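Local coordinates for protein putative methylase (Clostridium difficile, PDB 3LDU) that probably methylates guanine bases of ribosomal RNA and is seen here with GTP bound in its methyltransferase domain, at residues M20-E24 / R57-R61; I179-A185 / T208-E212. One frame throughout, in Å; residues are numbered along the deposited sequence. Where two conformers were deposited one is given.

Contact 1: residues M20-E24 / R57-R61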
loop_
_atom_site.group_PDB
_atom_site.type_symbol
_atom_site.label_atom_id
_atom_site.label_comp_id
_atom_site.label_asym_id
_atom_site.label_seq_id
_atom_site.Cartn_x
_atom_site.Cartn_y
_atom_site.Cartn_z
HETATM N N MSE A 20 6.000 4.797 7.528
HETATM C CA MSE A 20 6.578 4.636 6.200
HETATM C C MSE A 20 5.832 5.488 5.195
HETATM O O MSE A 20 6.450 6.136 4.362
HETATM C CB MSE A 20 6.538 3.185 5.734
HETATM C CG MSE A 20 7.506 2.290 6.463
HETATM SE SE MSE A 20 6.847 1.735 8.189
HETATM C CE MSE A 20 5.212 2.682 8.494
ATOM N N LEU A 21 4.506 5.473 5.270
ATOM C CA LEU A 21 3.688 6.287 4.347
ATOM C C LEU A 21 3.952 7.782 4.547
ATOM O O LEU A 21 4.070 8.541 3.590
ATOM C CB LEU A 21 2.204 5.991 4.537
ATOM C CG LEU A 21 1.209 6.774 3.656
ATOM C CD1 LEU A 21 1.619 6.763 2.172
ATOM C CD2 LEU A 21 -0.166 6.185 3.824
ATOM N N ALA A 22 4.053 8.209 5.799
ATOM C CA ALA A 22 4.316 9.613 6.082
ATOM C C ALA A 22 5.659 10.038 5.499
ATOM O O ALA A 22 5.799 11.145 4.963
ATOM C CB ALA A 22 4.272 9.873 7.581
ATOM N N ARG A 23 6.638 9.145 5.584
ATOM C CA ARG A 23 7.965 9.417 5.066
ATOM C C ARG A 23 7.904 9.587 3.540
ATOM O O ARG A 23 8.540 10.483 2.984
ATOM C CB ARG A 23 8.887 8.260 5.458
ATOM C CG ARG A 23 10.314 8.375 5.030
ATOM C CD ARG A 23 11.051 7.126 5.510
ATOM N NE ARG A 23 10.984 6.974 6.965
ATOM C CZ ARG A 23 11.309 5.855 7.618
ATOM N NH1 ARG A 23 11.694 4.777 6.948
ATOM N NH2 ARG A 23 11.228 5.808 8.943
ATOM N N GLU A 24 7.132 8.729 2.873
ATOM C CA GLU A 24 6.978 8.810 1.415
ATOM C C GLU A 24 6.342 10.142 1.007
ATOM O O GLU A 24 6.758 10.778 0.036
ATOM C CB GLU A 24 6.046 7.708 0.909
ATOM C CG GLU A 24 6.588 6.290 0.948
ATOM C CD GLU A 24 5.711 5.368 0.110
ATOM O OE1 GLU A 24 6.108 5.057 -1.029
ATOM O OE2 GLU A 24 4.602 5.009 0.561
ATOM N N ARG A 57 4.003 4.002 -2.453
ATOM C CA ARG A 57 4.064 2.537 -2.430
ATOM C C ARG A 57 3.347 1.925 -1.239
ATOM O O ARG A 57 3.013 0.745 -1.267
ATOM C CB ARG A 57 5.519 2.064 -2.415
ATOM C CG ARG A 57 6.370 2.686 -3.495
ATOM C CD ARG A 57 7.780 2.132 -3.506
ATOM N NE ARG A 57 8.665 2.950 -4.335
ATOM C CZ ARG A 57 8.920 2.706 -5.611
ATOM N NH1 ARG A 57 8.354 1.659 -6.219
ATOM N NH2 ARG A 57 9.726 3.513 -6.284
ATOM N N CYS A 58 3.102 2.724 -0.201
ATOM C CA CYS A 58 2.482 2.207 1.026
ATOM C C CYS A 58 1.040 2.664 1.256
ATOM O O CYS A 58 0.412 2.299 2.243
ATOM C CB CYS A 58 3.354 2.553 2.229
ATOM S SG CYS A 58 4.974 1.715 2.154
ATOM N N ALA A 59 0.521 3.473 0.334
ATOM C CA ALA A 59 -0.864 3.926 0.410
ATOM C C ALA A 59 -1.782 2.895 -0.218
ATOM O O ALA A 59 -1.465 2.344 -1.266
ATOM C CB ALA A 59 -1.018 5.265 -0.331
ATOM N N GLU A 60 -2.938 2.653 0.392
ATOM C CA GLU A 60 -3.889 1.726 -0.217
ATOM C C GLU A 60 -4.729 2.440 -1.269
ATOM O O GLU A 60 -5.294 1.799 -2.150
ATOM C CB GLU A 60 -4.813 1.104 0.826
ATOM C CG GLU A 60 -4.089 0.292 1.876
ATOM C CD GLU A 60 -3.348 -0.900 1.290
ATOM O OE1 GLU A 60 -3.899 -1.573 0.390
ATOM O OE2 GLU A 60 -2.220 -1.173 1.756
ATOM N N ARG A 61 -4.811 3.764 -1.147
ATOM C CA ARG A 61 -5.444 4.590 -2.166
ATOM C C ARG A 61 -5.300 6.054 -1.802
ATOM O O ARG A 61 -4.665 6.396 -0.803
ATOM C CB ARG A 61 -6.907 4.203 -2.415
ATOM C CG ARG A 61 -7.767 4.153 -1.173
ATOM C CD ARG A 61 -9.214 3.845 -1.530
ATOM N NE ARG A 61 -9.379 2.516 -2.119
ATOM C CZ ARG A 61 -9.496 2.282 -3.421
ATOM N NH1 ARG A 61 -9.650 1.037 -3.863
ATOM N NH2 ARG A 61 -9.459 3.290 -4.281
#
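E24 reaches from helix 18-27 to two successive backbone amides of the loop 57-61, and its carboxylate takes one with each oxygen. OE1 accepts the N-H of R57 at 2.8 Å through its syn lone pair, and the bond is nearly straight (166°). OE2 accepts C58 N, also at 2.8 Å; this donor comes from the syn side but somewhat out of the carboxylate plane, and the bond is more bent (140°). The chain of E24 runs extended beyond CG, which brings the carboxylate to the two backbone N-H groups. The guanidinium of R57 does not pair with it: that arginine stretches away, and its NH1 binds the carbonyl of M220.

Apolar groups pack beside the carboxylate. L21 CG lies anti to the backbone N (chi1 179°), and CD1 comes alongside CB of A59 at 3.9 Å. C58 turns its CB to L21 CB at 4.3 Å, while its SG lies 4.2 Å from CB of M20, which is a selenomethionine. A59 N is buried with no polar partner in the model.

The contact pins a helix of the ferredoxin-like domain to the loop leading into strand 63-70. With OE1 also hydrogen-bonded to Y189 OH, three bonds grip this buried carboxylate, which would favour its ionised form and fix its rotation.

Contact 2: residues I179-A185 / T208-E212. With GTP (guanosine-5'-triphosphate), chain B.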
loop_
_atom_site.group_PDB
_atom_site.type_symbol
_atom_site.label_atom_id
_atom_site.label_comp_id
_atom_site.label_asym_id
_atom_site.label_seq_id
_atom_site.Cartn_x
_atom_site.Cartn_y
_atom_site.Cartn_z
ATOM N N ILE A 179 1.873 -11.923 -0.074
ATOM C CA ILE A 179 1.855 -10.745 0.780
ATOM C C ILE A 179 1.347 -9.556 -0.037
ATOM O O ILE A 179 1.563 -9.488 -1.238
ATOM C CB ILE A 179 3.269 -10.463 1.341
ATOM C CG1 ILE A 179 3.251 -9.314 2.342
ATOM C CG2 ILE A 179 4.271 -10.167 0.221
ATOM C CD1 ILE A 179 4.580 -9.183 3.079
ATOM N N ARG A 180 0.656 -8.628 0.610
ATOM C CA ARG A 180 0.156 -7.446 -0.097
ATOM C C ARG A 180 1.324 -6.578 -0.584
ATOM O O ARG A 180 2.311 -6.416 0.140
ATOM C CB ARG A 180 -0.727 -6.646 0.862
ATOM C CG ARG A 180 -1.673 -5.700 0.187
ATOM C CD ARG A 180 -2.620 -5.120 1.225
ATOM N NE ARG A 180 -3.720 -4.375 0.623
ATOM C CZ ARG A 180 -4.954 -4.853 0.468
ATOM N NH1 ARG A 180 -5.256 -6.085 0.869
ATOM N NH2 ARG A 180 -5.889 -4.091 -0.089
ATOM N N GLU A 181 1.220 -6.025 -1.797
ATOM C CA GLU A 181 2.314 -5.230 -2.381
ATOM C C GLU A 181 2.709 -4.017 -1.517
ATOM O O GLU A 181 3.894 -3.667 -1.404
ATOM C CB GLU A 181 1.954 -4.763 -3.801
ATOM C CG GLU A 181 1.821 -5.880 -4.831
ATOM C CD GLU A 181 0.417 -6.474 -4.922
ATOM O OE1 GLU A 181 -0.306 -6.520 -3.898
ATOM O OE2 GLU A 181 0.040 -6.903 -6.036
ATOM N N THR A 182 1.713 -3.344 -0.943
ATOM C CA THR A 182 1.969 -2.167 -0.109
ATOM C C THR A 182 2.717 -2.557 1.171
ATOM O O THR A 182 3.644 -1.870 1.599
ATOM C CB THR A 182 0.666 -1.486 0.295
ATOM O OG1 THR A 182 -0.263 -2.479 0.742
ATOM C CG2 THR A 182 0.075 -0.742 -0.917
ATOM N N LEU A 183 2.300 -3.661 1.778
ATOM C CA LEU A 183 2.991 -4.170 2.963
ATOM C C LEU A 183 4.438 -4.518 2.618
ATOM O O LEU A 183 5.363 -4.156 3.348
ATOM C CB LEU A 183 2.260 -5.384 3.518
ATOM C CG LEU A 183 2.888 -6.067 4.732
ATOM C CD1 LEU A 183 3.043 -5.084 5.865
ATOM C CD2 LEU A 183 2.031 -7.242 5.168
ATOM N N ALA A 184 4.629 -5.214 1.501
ATOM C CA ALA A 184 5.974 -5.581 1.061
ATOM C C ALA A 184 6.871 -4.363 0.878
ATOM O O ALA A 184 8.007 -4.351 1.315
ATOM C CB ALA A 184 5.913 -6.408 -0.243
ATOM N N ALA A 185 6.369 -3.318 0.223
ATOM C CA ALA A 185 7.174 -2.105 0.108
ATOM C C ALA A 185 7.520 -1.541 1.479
ATOM O O ALA A 185 8.631 -1.061 1.697
ATOM C CB ALA A 185 6.427 -1.046 -0.735
ATOM N N THR A 208 6.840 -11.130 -4.609
ATOM C CA THR A 208 6.349 -9.776 -4.337
ATOM C C THR A 208 7.375 -8.902 -3.614
ATOM O O THR A 208 7.592 -7.752 -3.990
ATOM C CB THR A 208 5.083 -9.844 -3.480
ATOM O OG1 THR A 208 4.090 -10.602 -4.178
ATOM C CG2 THR A 208 4.535 -8.444 -3.214
ATOM N N ILE A 209 7.999 -9.451 -2.575
ATOM C CA ILE A 209 8.962 -8.682 -1.809
ATOM C C ILE A 209 10.112 -8.221 -2.700
ATOM O O ILE A 209 10.522 -7.069 -2.637
ATOM C CB ILE A 209 9.474 -9.488 -0.595
ATOM C CG1 ILE A 209 8.347 -9.575 0.439
ATOM C CG2 ILE A 209 10.714 -8.828 0.019
ATOM C CD1 ILE A 209 8.699 -10.414 1.656
ATOM N N LEU A 210 10.635 -9.129 -3.520
ATOM C CA LEU A 210 11.758 -8.791 -4.393
ATOM C C LEU A 210 11.374 -7.852 -5.534
ATOM O O LEU A 210 12.135 -6.957 -5.883
ATOM C CB LEU A 210 12.399 -10.047 -4.964
ATOM C CG LEU A 210 13.033 -10.911 -3.884
ATOM C CD1 LEU A 210 13.494 -12.251 -4.479
ATOM C CD2 LEU A 210 14.172 -10.139 -3.270
ATOM N N ILE A 211 10.211 -8.074 -6.130
ATOM C CA ILE A 211 9.714 -7.126 -7.135
ATOM C C ILE A 211 9.593 -5.713 -6.546
ATOM O O ILE A 211 10.058 -4.737 -7.145
ATOM C CB ILE A 211 8.397 -7.628 -7.772
ATOM C CG1 ILE A 211 8.675 -8.908 -8.558
ATOM C CG2 ILE A 211 7.779 -6.559 -8.690
ATOM C CD1 ILE A 211 7.435 -9.717 -8.931
ATOM N N GLU A 212 8.995 -5.590 -5.363
ATOM C CA GLU A 212 8.921 -4.278 -4.730
ATOM C C GLU A 212 10.293 -3.684 -4.446
ATOM O O GLU A 212 10.505 -2.476 -4.649
ATOM C CB GLU A 212 8.050 -4.294 -3.473
ATOM C CG GLU A 212 6.612 -4.636 -3.765
ATOM C CD GLU A 212 5.869 -3.490 -4.468
ATOM O OE1 GLU A 212 6.068 -2.315 -4.094
ATOM O OE2 GLU A 212 5.087 -3.777 -5.384
HETATM P PG GTP B . 4.857 -13.582 -1.659
HETATM O O1G GTP B . 6.319 -13.224 -1.818
HETATM O O2G GTP B . 4.062 -12.308 -1.572
HETATM O O3G GTP B . 4.350 -14.351 -2.857
HETATM O O3B GTP B . 4.694 -14.457 -0.306
HETATM P PB GTP B . 4.377 -16.039 -0.399
HETATM O O1B GTP B . 2.892 -16.224 -0.192
HETATM O O2B GTP B . 4.764 -16.595 -1.743
HETATM O O3A GTP B . 5.153 -16.825 0.780
HETATM P PA GTP B . 4.281 -17.927 1.587
HETATM O O1A GTP B . 3.524 -18.766 0.580
HETATM O O2A GTP B . 3.312 -17.257 2.533
HETATM O "O5'" GTP B . 5.292 -18.903 2.362
HETATM C "C5'" GTP B . 6.647 -18.721 2.094
HETATM C "C4'" GTP B . 7.022 -19.613 0.917
HETATM O "O4'" GTP B . 8.062 -20.425 1.383
HETATM C "C3'" GTP B . 5.950 -20.571 0.391
HETATM O "O3'" GTP B . 5.754 -20.284 -0.977
HETATM C "C2'" GTP B . 6.530 -21.976 0.532
HETATM O "O2'" GTP B . 6.448 -22.732 -0.661
HETATM C "C1'" GTP B . 7.991 -21.685 0.767
HETATM N N9 GTP B . 8.706 -22.618 1.646
HETATM C C8 GTP B . 8.271 -23.415 2.672
HETATM N N7 GTP B . 9.358 -24.067 3.168
HETATM C C5 GTP B . 10.457 -23.694 2.461
HETATM C C6 GTP B . 11.801 -24.043 2.538
HETATM O O6 GTP B . 12.210 -24.857 3.381
HETATM N N1 GTP B . 12.677 -23.457 1.649
HETATM C C2 GTP B . 12.239 -22.546 0.704
HETATM N N2 GTP B . 13.124 -22.002 -0.115
HETATM N N3 GTP B . 10.894 -22.197 0.612
HETATM C C4 GTP B . 10.044 -22.776 1.498
#
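The contact lies at the GTP pocket of the Rossmann-like methyltransferase domain, where helix 208-217 follows the glycine-rich loop after strand 199-201, the element that in this superfamily normally helps bind S-adenosylmethionine. Both segments hold the gamma-phosphate through one oxygen: I179 N donates to GTP O2G at 2.7 Å with a bent N-H...O angle of 136°, and T208 OG1 donates to the same O2G at 3.1 Å. S206 and D264 add further hydrogen bonds to the nucleotide.

Helices 181-185 and 208-212 pass 8.7 Å apart at a crossing angle of -63°, a separation that the small side chain of A184 allows. Its CB fits between T208 CG2, at 3.9 Å, and CG of E212, with I209 CG1 touching it as well. T208 divides its two branches between these roles. OG1 stands beside the backbone N (chi1 -59°) and serves the phosphate; CG2, anti to that N, packs against the carbonyl oxygen of I179 and the start of helix 181-189. I179 CG2 meets I209 CG1 at 4.1 Å, an apolar contact.

Further along, E212 bends at chi2 and lays its carboxylate across the first turn of the other helix, almost perpendicular to the carboxylate of E181. Their OE2 atoms stay 6.0 Å apart, and each group is answered elsewhere: E181 OE1 by R171 and H166, E212 OE2 by R168 and Y170. Such partners would offset the like charges. The E212 oxygens lie along one face of the helix, a turn apart in their contacts: OE2 is 3.6 Å from E181 CB, and OE1 touches the CB of A185.

How the contacts relate
From the N terminus, contact 1 closes first: the chain leaves helix 18-27, forms the hairpin strands 31-36 and 39-44 and helix 48-55, and returns at 57-61. Contact 2 opens only at 179-185 and closes a shorter loop containing strand 199-201 when helix 208-217 begins. The two loops therefore follow in series, neither nested nor crossed, and belong to the ferredoxin-like and methyltransferase domains respectively. The centres of contact 1 and contact 2 are about 13 Å apart, yet the two touch directly. E60 OE1 forms a salt bridge with R180 NE at 2.8 Å, and E60 OE2 probably a hydrogen bond with T182 OG1, joining the loop before strand 63-70 to the start of helix 181-189.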